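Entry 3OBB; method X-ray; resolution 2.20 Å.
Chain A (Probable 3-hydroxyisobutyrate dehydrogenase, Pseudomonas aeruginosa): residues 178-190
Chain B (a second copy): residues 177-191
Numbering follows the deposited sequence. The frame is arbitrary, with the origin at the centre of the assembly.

Chain A, residues 178-190: QLLAVLMIGTAEA
Chain B, residues 177-191: NQLLAVLMIGTAEAM

How do the two stretches lie against each other? Both are unbroken α-helix, held by backbone i to i+4 hydrogen bonds, and they run antiparallel at 169°, their axes approaching to 9.2 Å. The register centres on Leu B183, whose CA lies 5.9 Å from the CA of Leu A183; the CA atoms of Leu B179 and Gly A186 are 5.7 Å apart, as are those of Gly B186 and Leu A179. No hydrogen bond crosses, so packing holds the pair, burying 579 Å² in all.

What does the first part of chain B contribute? Asn B177 makes no contact. Gln B178 (t, t, chi3 59°) points toward chain A, its OE1 4.0 Å from Glu A189 OE2. Leu B179 (t, p) leaves its backbone sideways, but its end comes nearer; with 74 Å² covered, Leu B179 is the most covered residue of its helix. Its CD1 rests 3.5 Å from Gly A186 C and 3.6 Å from Thr A187 N, while its CB meets Ala A190 CB at 4.3 Å. Leu B180 and Ala B181 are out of reach.

Why can the backbones come so close? Val B182 (chi1 165°, t) points toward chain A, and CG1 of Val B182 meets CG1 of Val A182 at 3.8 Å. The same Val B182 CG1 sits 4.0 Å from Gly A186 CA, over bare backbone. Leu B183 (p, p) goes sideways; Leu B183 CB stays 5.1 Å from Leu A183 CB. Met B184, a selenomethionine (t, p, p), points away, and the end of Ile B185 (m, t) leads away. Gly B186 (phi/psi −50/−50) mirrors Gly A186: a CB here would clash, at 2.9 Å from Val A182 CG1 and 3.0 Å from Leu A179 CD1. Its bare surface instead receives Leu A179, whose CD1 lies 3.5 Å from Gly B186 C.

How does the last part of chain B complete the contact? Thr B187 (chi1 −56°, m) turns its hydroxyl back to its own helix, OG1 donating to Leu B183 O at 2.6 Å, which satisfies this polar group beside Leu A179, whose CD2 is 3.9 Å from Thr B187 OG1. Glu B189 (chi1 95°, off; chi2 t; chi3 5°) brings OE2 to 4.2 Å from Val A182 CG2; its carboxylate is hydrogen-bonded elsewhere in the structure. Small Ala B190 points toward chain A, its CB 4.3 Å from Leu A179 CB. Selenomethionine Met B191 (m, m, m) lies beyond reach.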

# COMPACT_ATOMS: atom_id res chain seq x y z
N GLN A 178 -11.95 -6.01 9.24
CA GLN A 178 -10.79 -5.60 8.47
C GLN A 178 -10.55 -6.52 7.25
O GLN A 178 -10.23 -6.06 6.14
CB GLN A 178 -9.54 -5.51 9.32
CG GLN A 178 -8.36 -4.94 8.54
CD GLN A 178 -7.11 -4.74 9.41
OE1 GLN A 178 -6.59 -5.69 10.01
NE2 GLN A 178 -6.62 -3.51 9.47
N LEU A 179 -10.70 -7.82 7.48
CA LEU A 179 -10.59 -8.77 6.39
C LEU A 179 -11.71 -8.53 5.33
O LEU A 179 -11.45 -8.57 4.12
CB LEU A 179 -10.58 -10.21 6.90
CG LEU A 179 -10.49 -11.30 5.81
CD1 LEU A 179 -9.29 -11.11 4.85
CD2 LEU A 179 -10.37 -12.66 6.46
N LEU A 180 -12.93 -8.25 5.78
CA LEU A 180 -14.02 -7.89 4.85
C LEU A 180 -13.67 -6.70 3.96
O LEU A 180 -13.99 -6.69 2.77
CB LEU A 180 -15.30 -7.55 5.63
CG LEU A 180 -16.48 -6.93 4.85
CD1 LEU A 180 -16.89 -7.73 3.63
CD2 LEU A 180 -17.74 -6.59 5.78
N ALA A 181 -13.03 -5.69 4.54
CA ALA A 181 -12.72 -4.49 3.81
C ALA A 181 -11.72 -4.84 2.73
O ALA A 181 -11.84 -4.41 1.60
CB ALA A 181 -12.15 -3.40 4.75
N VAL A 182 -10.72 -5.62 3.10
CA VAL A 182 -9.70 -6.09 2.16
C VAL A 182 -10.34 -6.90 1.05
O VAL A 182 -10.03 -6.67 -0.13
CB VAL A 182 -8.68 -6.93 2.91
CG1 VAL A 182 -7.79 -7.75 1.97
CG2 VAL A 182 -7.90 -6.01 3.89
N LEU A 183 -11.23 -7.85 1.39
CA LEU A 183 -11.79 -8.64 0.29
C LEU A 183 -12.74 -7.85 -0.60
O LEU A 183 -12.86 -8.15 -1.80
CB LEU A 183 -12.41 -9.98 0.76
CG LEU A 183 -13.53 -9.96 1.73
CD1 LEU A 183 -14.84 -9.78 0.92
CD2 LEU A 183 -13.51 -11.28 2.56
N MSE A 184 -13.39 -6.85 -0.01
CA MSE A 184 -14.28 -5.98 -0.77
C MSE A 184 -13.51 -5.07 -1.76
O MSE A 184 -13.89 -4.91 -2.94
CB MSE A 184 -15.20 -5.15 0.16
CG MSE A 184 -16.10 -4.18 -0.61
SE MSE A 184 -17.43 -5.11 -1.74
CE MSE A 184 -18.70 -5.71 -0.42
N ILE A 185 -12.41 -4.51 -1.32
CA ILE A 185 -11.62 -3.69 -2.26
C ILE A 185 -10.96 -4.58 -3.29
O ILE A 185 -10.97 -4.27 -4.49
CB ILE A 185 -10.60 -2.81 -1.52
CG1 ILE A 185 -11.34 -1.95 -0.49
CG2 ILE A 185 -9.85 -1.90 -2.53
CD1 ILE A 185 -10.44 -0.98 0.27
N GLY A 186 -10.40 -5.71 -2.83
CA GLY A 186 -9.87 -6.71 -3.71
C GLY A 186 -10.89 -7.05 -4.79
O GLY A 186 -10.56 -7.04 -5.98
N THR A 187 -12.13 -7.33 -4.41
CA THR A 187 -13.16 -7.71 -5.35
C THR A 187 -13.53 -6.58 -6.36
O THR A 187 -13.59 -6.79 -7.58
CB THR A 187 -14.43 -8.29 -4.61
OG1 THR A 187 -14.04 -9.41 -3.77
CG2 THR A 187 -15.48 -8.76 -5.65
N ALA A 188 -13.69 -5.37 -5.85
CA ALA A 188 -14.01 -4.22 -6.67
C ALA A 188 -12.92 -3.94 -7.71
O ALA A 188 -13.20 -3.58 -8.86
CB ALA A 188 -14.21 -3.00 -5.78
N GLU A 189 -11.66 -4.09 -7.29
CA GLU A 189 -10.55 -3.80 -8.18
C GLU A 189 -10.40 -4.91 -9.23
O GLU A 189 -10.02 -4.63 -10.39
CB GLU A 189 -9.25 -3.62 -7.37
CG GLU A 189 -8.38 -4.83 -7.24
CD GLU A 189 -7.07 -4.56 -6.43
OE1 GLU A 189 -6.91 -3.44 -5.90
OE2 GLU A 189 -6.22 -5.48 -6.37
N ALA A 190 -10.70 -6.15 -8.83
CA ALA A 190 -10.64 -7.29 -9.76
C ALA A 190 -11.75 -7.17 -10.80
O ALA A 190 -11.49 -7.33 -11.99
CB ALA A 190 -10.75 -8.61 -9.01
N ASN B 177 -6.52 -14.82 -9.85
CA ASN B 177 -5.33 -15.07 -9.05
C ASN B 177 -4.82 -13.87 -8.28
O ASN B 177 -4.32 -14.02 -7.16
CB ASN B 177 -4.23 -15.80 -9.83
CG ASN B 177 -4.47 -17.31 -9.86
OD1 ASN B 177 -5.63 -17.71 -9.84
ND2 ASN B 177 -3.40 -18.14 -9.82
N GLN B 178 -4.99 -12.68 -8.86
CA GLN B 178 -4.68 -11.47 -8.12
C GLN B 178 -5.59 -11.30 -6.89
O GLN B 178 -5.14 -10.91 -5.80
CB GLN B 178 -4.73 -10.24 -9.00
CG GLN B 178 -4.26 -8.99 -8.26
CD GLN B 178 -4.21 -7.75 -9.16
OE1 GLN B 178 -5.22 -7.33 -9.74
NE2 GLN B 178 -3.03 -7.14 -9.25
N LEU B 179 -6.88 -11.58 -7.08
CA LEU B 179 -7.81 -11.54 -5.98
C LEU B 179 -7.44 -12.61 -4.90
O LEU B 179 -7.48 -12.32 -3.70
CB LEU B 179 -9.26 -11.68 -6.46
CG LEU B 179 -10.33 -11.68 -5.35
CD1 LEU B 179 -10.23 -10.44 -4.41
CD2 LEU B 179 -11.70 -11.70 -5.96
N LEU B 180 -7.05 -13.80 -5.33
CA LEU B 180 -6.57 -14.83 -4.39
C LEU B 180 -5.40 -14.35 -3.54
O LEU B 180 -5.34 -14.63 -2.33
CB LEU B 180 -6.12 -16.09 -5.15
CG LEU B 180 -5.37 -17.19 -4.36
CD1 LEU B 180 -6.11 -17.64 -3.12
CD2 LEU B 180 -4.93 -18.42 -5.27
N ALA B 181 -4.47 -13.63 -4.15
CA ALA B 181 -3.29 -13.18 -3.45
C ALA B 181 -3.72 -12.20 -2.39
O ALA B 181 -3.26 -12.25 -1.26
CB ALA B 181 -2.29 -12.53 -4.43
N VAL B 182 -4.60 -11.28 -2.76
CA VAL B 182 -5.14 -10.29 -1.82
C VAL B 182 -5.87 -10.99 -0.68
O VAL B 182 -5.64 -10.63 0.48
CB VAL B 182 -6.09 -9.38 -2.58
CG1 VAL B 182 -6.98 -8.55 -1.63
CG2 VAL B 182 -5.28 -8.53 -3.59
N LEU B 183 -6.73 -11.98 -0.98
CA LEU B 183 -7.44 -12.59 0.14
C LEU B 183 -6.55 -13.43 1.03
O LEU B 183 -6.81 -13.55 2.24
CB LEU B 183 -8.72 -13.34 -0.29
CG LEU B 183 -8.61 -14.48 -1.23
CD1 LEU B 183 -8.29 -15.74 -0.40
CD2 LEU B 183 -9.94 -14.60 -2.03
N MSE B 184 -5.50 -13.99 0.44
CA MSE B 184 -4.53 -14.77 1.19
C MSE B 184 -3.68 -13.90 2.14
O MSE B 184 -3.46 -14.24 3.32
CB MSE B 184 -3.63 -15.63 0.27
CG MSE B 184 -2.56 -16.42 1.03
SE MSE B 184 -3.33 -17.80 2.21
CE MSE B 184 -3.84 -19.15 0.93
N ILE B 185 -3.23 -12.75 1.67
CA ILE B 185 -2.48 -11.88 2.57
C ILE B 185 -3.41 -11.28 3.62
O ILE B 185 -3.08 -11.23 4.81
CB ILE B 185 -1.72 -10.79 1.80
CG1 ILE B 185 -0.81 -11.47 0.77
CG2 ILE B 185 -0.87 -9.93 2.77
CD1 ILE B 185 0.05 -10.49 -0.04
N GLY B 186 -4.60 -10.85 3.16
CA GLY B 186 -5.63 -10.39 4.06
C GLY B 186 -5.84 -11.42 5.17
O GLY B 186 -5.84 -11.06 6.35
N THR B 187 -6.01 -12.68 4.81
CA THR B 187 -6.26 -13.73 5.79
C THR B 187 -5.08 -13.96 6.78
O THR B 187 -5.27 -14.02 8.00
CB THR B 187 -6.73 -15.06 5.09
OG1 THR B 187 -7.90 -14.81 4.27
CG2 THR B 187 -7.08 -16.13 6.15
N ALA B 188 -3.87 -14.01 6.25
CA ALA B 188 -2.68 -14.21 7.05
C ALA B 188 -2.49 -13.07 8.05
O ALA B 188 -2.09 -13.28 9.20
CB ALA B 188 -1.47 -14.30 6.14
N GLU B 189 -2.77 -11.84 7.61
CA GLU B 189 -2.58 -10.69 8.47
C GLU B 189 -3.67 -10.63 9.55
O GLU B 189 -3.41 -10.19 10.69
CB GLU B 189 -2.54 -9.39 7.63
CG GLU B 189 -3.84 -8.65 7.52
CD GLU B 189 -3.71 -7.34 6.68
OE1 GLU B 189 -2.62 -7.08 6.11
OE2 GLU B 189 -4.71 -6.58 6.62
N ALA B 190 -4.89 -11.05 9.18
CA ALA B 190 -6.01 -11.08 10.14
C ALA B 190 -5.76 -12.15 11.20
O ALA B 190 -5.92 -11.89 12.38
CB ALA B 190 -7.32 -11.34 9.41
N MSE B 191 -5.32 -13.34 10.78
CA MSE B 191 -5.00 -14.44 11.71
C MSE B 191 -3.93 -14.02 12.72
O MSE B 191 -4.05 -14.26 13.93
CB MSE B 191 -4.50 -15.69 10.95
CG MSE B 191 -5.56 -16.41 10.07
SE MSE B 191 -7.01 -17.18 11.13
CE MSE B 191 -5.95 -18.40 12.27